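Local coordinates for protein uricase (Arthrobacter globiformis, PDB 2YZD) that catalyses the oxidation of uric acid by molecular oxygen to 5-hydroxyisourate, which is further processed to (S)-allantoin, at residues T159-H164 against T178-A183; L182-S187 against M245-K250. All coordinates share one frame; numbering follows the deposited sequence.

Contact 1. Residues T159-H164 against T178-A183; sequences TGSEFH and TDRILA. With AZA (8-azaxanthine), chain I.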
# COMPACT_ATOMS: atom_id res chain seq x y z
N THR A 159 -13.26 -17.70 -19.93
CA THR A 159 -14.05 -17.71 -21.17
C THR A 159 -15.50 -17.48 -20.76
O THR A 159 -15.80 -17.34 -19.58
CB THR A 159 -13.89 -19.04 -21.97
OG1 THR A 159 -14.36 -18.84 -23.31
CG2 THR A 159 -14.70 -20.17 -21.35
N GLY A 160 -16.41 -17.44 -21.73
CA GLY A 160 -17.81 -17.20 -21.41
C GLY A 160 -18.03 -15.70 -21.24
O GLY A 160 -18.86 -15.25 -20.45
N SER A 161 -17.26 -14.94 -22.00
CA SER A 161 -17.35 -13.48 -21.97
C SER A 161 -16.97 -12.88 -23.31
O SER A 161 -15.91 -13.19 -23.87
CB SER A 161 -16.41 -12.92 -20.90
OG SER A 161 -16.17 -11.55 -21.13
N GLU A 162 -17.84 -12.02 -23.84
CA GLU A 162 -17.55 -11.35 -25.09
C GLU A 162 -17.93 -9.88 -25.03
O GLU A 162 -18.62 -9.44 -24.10
CB GLU A 162 -18.25 -12.05 -26.27
CG GLU A 162 -19.67 -12.51 -26.07
CD GLU A 162 -20.16 -13.39 -27.23
OE1 GLU A 162 -20.16 -12.91 -28.38
OE2 GLU A 162 -20.55 -14.55 -26.98
N PHE A 163 -17.44 -9.11 -25.99
CA PHE A 163 -17.73 -7.68 -26.02
C PHE A 163 -17.65 -7.17 -27.44
O PHE A 163 -16.56 -6.99 -28.00
CB PHE A 163 -16.75 -6.91 -25.13
CG PHE A 163 -17.08 -5.45 -25.02
CD1 PHE A 163 -18.26 -5.04 -24.41
CD2 PHE A 163 -16.23 -4.48 -25.54
CE1 PHE A 163 -18.59 -3.69 -24.33
CE2 PHE A 163 -16.55 -3.13 -25.47
CZ PHE A 163 -17.74 -2.74 -24.86
N HIS A 164 -18.81 -6.93 -28.02
CA HIS A 164 -18.91 -6.45 -29.39
C HIS A 164 -20.16 -5.61 -29.56
O HIS A 164 -20.94 -5.44 -28.61
CB HIS A 164 -18.92 -7.65 -30.34
CG HIS A 164 -19.82 -8.76 -29.89
ND1 HIS A 164 -21.19 -8.67 -29.96
CD2 HIS A 164 -19.55 -9.96 -29.33
CE1 HIS A 164 -21.73 -9.77 -29.46
NE2 HIS A 164 -20.75 -10.57 -29.07
N THR A 178 -15.42 -12.31 -29.23
CA THR A 178 -16.44 -13.23 -28.74
C THR A 178 -15.84 -14.17 -27.70
O THR A 178 -16.50 -15.11 -27.27
CB THR A 178 -17.09 -14.05 -29.87
OG1 THR A 178 -16.09 -14.80 -30.57
CG2 THR A 178 -17.82 -13.14 -30.84
N ASP A 179 -14.60 -13.92 -27.32
CA ASP A 179 -13.94 -14.75 -26.31
C ASP A 179 -12.78 -14.00 -25.68
O ASP A 179 -11.76 -13.76 -26.32
CB ASP A 179 -13.45 -16.07 -26.91
CG ASP A 179 -13.01 -17.08 -25.84
OD1 ASP A 179 -13.10 -16.76 -24.64
OD2 ASP A 179 -12.57 -18.20 -26.20
N ARG A 180 -12.94 -13.63 -24.41
CA ARG A 180 -11.91 -12.92 -23.68
C ARG A 180 -12.04 -13.28 -22.20
O ARG A 180 -13.00 -13.94 -21.78
CB ARG A 180 -12.12 -11.40 -23.83
CG ARG A 180 -13.41 -10.93 -23.16
CD ARG A 180 -13.61 -9.41 -23.15
NE ARG A 180 -14.80 -9.07 -22.38
CZ ARG A 180 -15.19 -7.84 -22.06
NH1 ARG A 180 -14.49 -6.78 -22.46
NH2 ARG A 180 -16.30 -7.67 -21.35
N ILE A 181 -11.06 -12.85 -21.41
CA ILE A 181 -11.09 -13.08 -19.97
C ILE A 181 -11.84 -11.90 -19.34
O ILE A 181 -11.68 -10.75 -19.77
CB ILE A 181 -9.66 -13.13 -19.37
CG1 ILE A 181 -9.07 -14.54 -19.54
CG2 ILE A 181 -9.69 -12.74 -17.90
CD1 ILE A 181 -7.68 -14.69 -18.97
N LEU A 182 -12.68 -12.18 -18.36
CA LEU A 182 -13.41 -11.15 -17.65
C LEU A 182 -13.00 -11.27 -16.19
O LEU A 182 -13.32 -12.26 -15.53
CB LEU A 182 -14.92 -11.37 -17.77
CG LEU A 182 -15.78 -10.32 -17.05
CD1 LEU A 182 -15.49 -8.95 -17.66
CD2 LEU A 182 -17.26 -10.67 -17.17
N ALA A 183 -12.26 -10.28 -15.71
CA ALA A 183 -11.78 -10.29 -14.33
C ALA A 183 -12.13 -8.99 -13.61
O ALA A 183 -12.02 -7.90 -14.18
CB ALA A 183 -10.26 -10.52 -14.32
N1 AZA I . -17.64 -2.82 -20.90
C2 AZA I . -16.99 -4.04 -21.02
O2 AZA I . -17.45 -5.05 -20.52
N3 AZA I . -15.80 -4.09 -21.72
C4 AZA I . -15.29 -2.96 -22.28
C5 AZA I . -15.92 -1.73 -22.17
C6 AZA I . -17.19 -1.60 -21.43
O6 AZA I . -17.84 -0.57 -21.26
N7 AZA I . -15.19 -0.82 -22.81
N8 AZA I . -14.15 -1.53 -23.28
N9 AZA I . -14.17 -2.85 -22.98
O HOH W 1 -16.97 -16.65 -24.92
O HOH W 2 -18.20 -9.64 -21.21
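S161 OG is gripped by two partners: R180 NE gives it a nearly straight hydrogen bond (3.1 Å, 167° at the hydrogen) lying close to the guanidinium plane, and a water sits 2.8 Å from S161 OG. The same water accepts from R180 NH2 and donates to the carbonyl O of E162, so serine and backbone together fix how the guanidinium is rotated. The arginine chain, extended from CG to NE, leaves NH2 aimed at 8-azaxanthine, and R180 NH2 donates almost straight to O2 of the ligand at 3.0 Å. F163 CB covers the centre of one guanidinium face, with R180 NH1 3.5 Å from F163 CB. With CG of F163 anti to the backbone N (chi1 -174°), the ring extends beyond the guanidinium, its plane nearly parallel to it (7°), and lays a face over the ligand, F163 CZ lying 3.4 Å from C5 of 8-azaxanthine. While F163 stacks on the ligand face, R180 and Q223 of the same chain hold its edge as the pincer known from uricases, tunnelling-fold enzymes whose active sites lie between subunits; across the interface, the backbone N of T67 of the third subunit also bonds the ligand. Behind the guanidinium, R180 N donates to S161 O (3.1 Å). Farther out, T159 OG1 donates to D179 OD1 (2.8 Å) from above the carboxylate plane, while D179 OD2 pairs with R32 of the second subunit. E162 and T178 touch through E162 OE1 and the methyl T178 CG2 (3.4 Å).

Contact 2. Residues L182-S187 against M245-K250; sequences LATDVS and MSLPNK. With AZA (8-azaxanthine), chain I.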
# COMPACT_ATOMS: atom_id res chain seq x y z
N LEU A 182 -12.68 -12.18 -18.36
CA LEU A 182 -13.41 -11.15 -17.65
C LEU A 182 -13.00 -11.27 -16.19
O LEU A 182 -13.32 -12.26 -15.53
CB LEU A 182 -14.92 -11.37 -17.77
CG LEU A 182 -15.78 -10.32 -17.05
CD1 LEU A 182 -15.49 -8.95 -17.66
CD2 LEU A 182 -17.26 -10.67 -17.17
N ALA A 183 -12.26 -10.28 -15.71
CA ALA A 183 -11.78 -10.29 -14.33
C ALA A 183 -12.13 -8.99 -13.61
O ALA A 183 -12.02 -7.90 -14.18
CB ALA A 183 -10.26 -10.52 -14.32
N THR A 184 -12.55 -9.10 -12.35
CA THR A 184 -12.93 -7.93 -11.57
C THR A 184 -12.78 -8.17 -10.08
O THR A 184 -12.54 -9.29 -9.65
CB THR A 184 -14.40 -7.53 -11.84
OG1 THR A 184 -14.68 -6.29 -11.19
CG2 THR A 184 -15.34 -8.61 -11.30
N ASP A 185 -12.88 -7.09 -9.30
CA ASP A 185 -12.83 -7.17 -7.84
C ASP A 185 -14.27 -6.88 -7.40
O ASP A 185 -14.73 -5.74 -7.51
CB ASP A 185 -11.93 -6.09 -7.22
CG ASP A 185 -10.46 -6.26 -7.56
OD1 ASP A 185 -9.97 -7.41 -7.60
OD2 ASP A 185 -9.78 -5.23 -7.74
N VAL A 186 -14.97 -7.90 -6.93
CA VAL A 186 -16.35 -7.70 -6.49
C VAL A 186 -16.43 -6.79 -5.28
O VAL A 186 -16.00 -7.15 -4.18
CB VAL A 186 -17.04 -9.04 -6.13
CG1 VAL A 186 -18.48 -8.78 -5.70
CG2 VAL A 186 -17.00 -9.99 -7.32
N SER A 187 -16.96 -5.60 -5.49
CA SER A 187 -17.15 -4.65 -4.41
C SER A 187 -18.63 -4.34 -4.49
O SER A 187 -19.10 -3.74 -5.46
CB SER A 187 -16.31 -3.40 -4.63
OG SER A 187 -16.50 -2.49 -3.57
N MET A 245 -22.83 -1.55 -6.91
CA MET A 245 -21.62 -2.28 -7.24
C MET A 245 -20.64 -1.41 -8.03
O MET A 245 -21.03 -0.60 -8.86
CB MET A 245 -21.94 -3.53 -8.05
CG MET A 245 -22.53 -4.66 -7.23
SD MET A 245 -22.92 -6.11 -8.22
CE MET A 245 -24.64 -5.90 -8.46
N SER A 246 -19.36 -1.61 -7.74
CA SER A 246 -18.27 -0.88 -8.39
C SER A 246 -17.34 -1.99 -8.87
O SER A 246 -16.56 -2.55 -8.09
CB SER A 246 -17.57 0.04 -7.39
OG SER A 246 -16.69 0.93 -8.05
N LEU A 247 -17.42 -2.31 -10.16
CA LEU A 247 -16.63 -3.39 -10.71
C LEU A 247 -15.55 -2.98 -11.70
O LEU A 247 -15.84 -2.51 -12.79
CB LEU A 247 -17.57 -4.40 -11.40
CG LEU A 247 -18.74 -4.90 -10.54
CD1 LEU A 247 -19.62 -5.82 -11.35
CD2 LEU A 247 -18.19 -5.62 -9.30
N PRO A 248 -14.28 -3.14 -11.31
CA PRO A 248 -13.20 -2.77 -12.23
C PRO A 248 -12.99 -3.90 -13.25
O PRO A 248 -13.03 -5.07 -12.90
CB PRO A 248 -11.99 -2.61 -11.31
CG PRO A 248 -12.27 -3.64 -10.23
CD PRO A 248 -13.75 -3.42 -9.96
N ASN A 249 -12.79 -3.53 -14.51
CA ASN A 249 -12.54 -4.52 -15.56
C ASN A 249 -11.01 -4.65 -15.61
O ASN A 249 -10.34 -3.83 -16.23
CB ASN A 249 -13.07 -4.01 -16.91
CG ASN A 249 -13.14 -5.10 -17.98
OD1 ASN A 249 -12.83 -6.27 -17.72
ND2 ASN A 249 -13.55 -4.73 -19.18
N LYS A 250 -10.48 -5.67 -14.93
CA LYS A 250 -9.04 -5.88 -14.87
C LYS A 250 -8.53 -6.58 -16.12
O LYS A 250 -8.59 -7.80 -16.26
CB LYS A 250 -8.68 -6.68 -13.62
CG LYS A 250 -8.96 -5.88 -12.35
CD LYS A 250 -8.80 -6.72 -11.10
CE LYS A 250 -9.79 -7.86 -11.12
NZ LYS A 250 -9.85 -8.58 -9.82
N1 AZA I . -17.64 -2.82 -20.90
C2 AZA I . -16.99 -4.04 -21.02
O2 AZA I . -17.45 -5.05 -20.52
N3 AZA I . -15.80 -4.09 -21.72
C4 AZA I . -15.29 -2.96 -22.28
C5 AZA I . -15.92 -1.73 -22.17
C6 AZA I . -17.19 -1.60 -21.43
O6 AZA I . -17.84 -0.57 -21.26
N7 AZA I . -15.19 -0.82 -22.81
N8 AZA I . -14.15 -1.53 -23.28
N9 AZA I . -14.17 -2.85 -22.98
O HOH W 3 -11.06 -8.34 -17.32
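T184 OG1 donates to P248 O at 2.7 Å, a side-chain bond set between two strands that run antiparallel (152° between their directions). CG2 of the threonine takes the place between backbone N and carbonyl carbon, which turns OG1 anti to the N (chi1 -173°) and over the proline, where it also touches P248 CD at 3.3 Å. P248 has no N-H to offer, and its CD faces the carbonyl of the opposite strand instead, 3.5 Å from D185 O. Ordinary backbone bonds flank this interruption: K250 N to A183 O (2.8 Å) and S246 N to S187 O (3.1 Å). The K250 chain bends at chi3 (-62°) and doubles back over A183 and T184, bringing its amine to T184 O and into a salt bridge with D185 OD1. The place of NZ is less sure. D185 OD1 is also hydrogen-bonded to T154 OG1 of strand 143-157. L247 sends CD2 against D185 O and the V186 backbone, and packs also on L222 and M226 of helix 222-236, one of the helices laid on the sheet of this tunnelling fold. At the active-site end, CD1 of L182 lies 3.8 Å from OD1 of N249, whose side chain crosses the leucine at about a right angle. A water accepts from A183 N and lies within hydrogen-bonding distance of N249 OD1 (2.8 Å) and K250 O, though it has more acceptors in reach than protons. With OD1 turned to this water, ND2 points to the ligand, N249 ND2 lying 3.5 Å from N3 of 8-azaxanthine, consistent with a urate-binding asparagine whose rotation is probably steadied from the strand pairing behind it.

Strand 143-157 runs out into the loop that holds 159-164; contact 1 closes this irregular excursion of 13 intervening residues just before the chain enters strand 182-192. From there contact 2 starts at once, sharing L182 and A183, and closes a much longer loop that carries helices 199-216 and 222-236 before returning in strand 240-254. The two closures are consecutive: neither lies within the other, and they overlap only in the two shared residues. Their centres lie 14 Å apart, joined where R180 NH1 packs on N249 ND2 (4.0 Å), so that the loop of contact 1 and the strand pair of contact 2 both reach 8-azaxanthine.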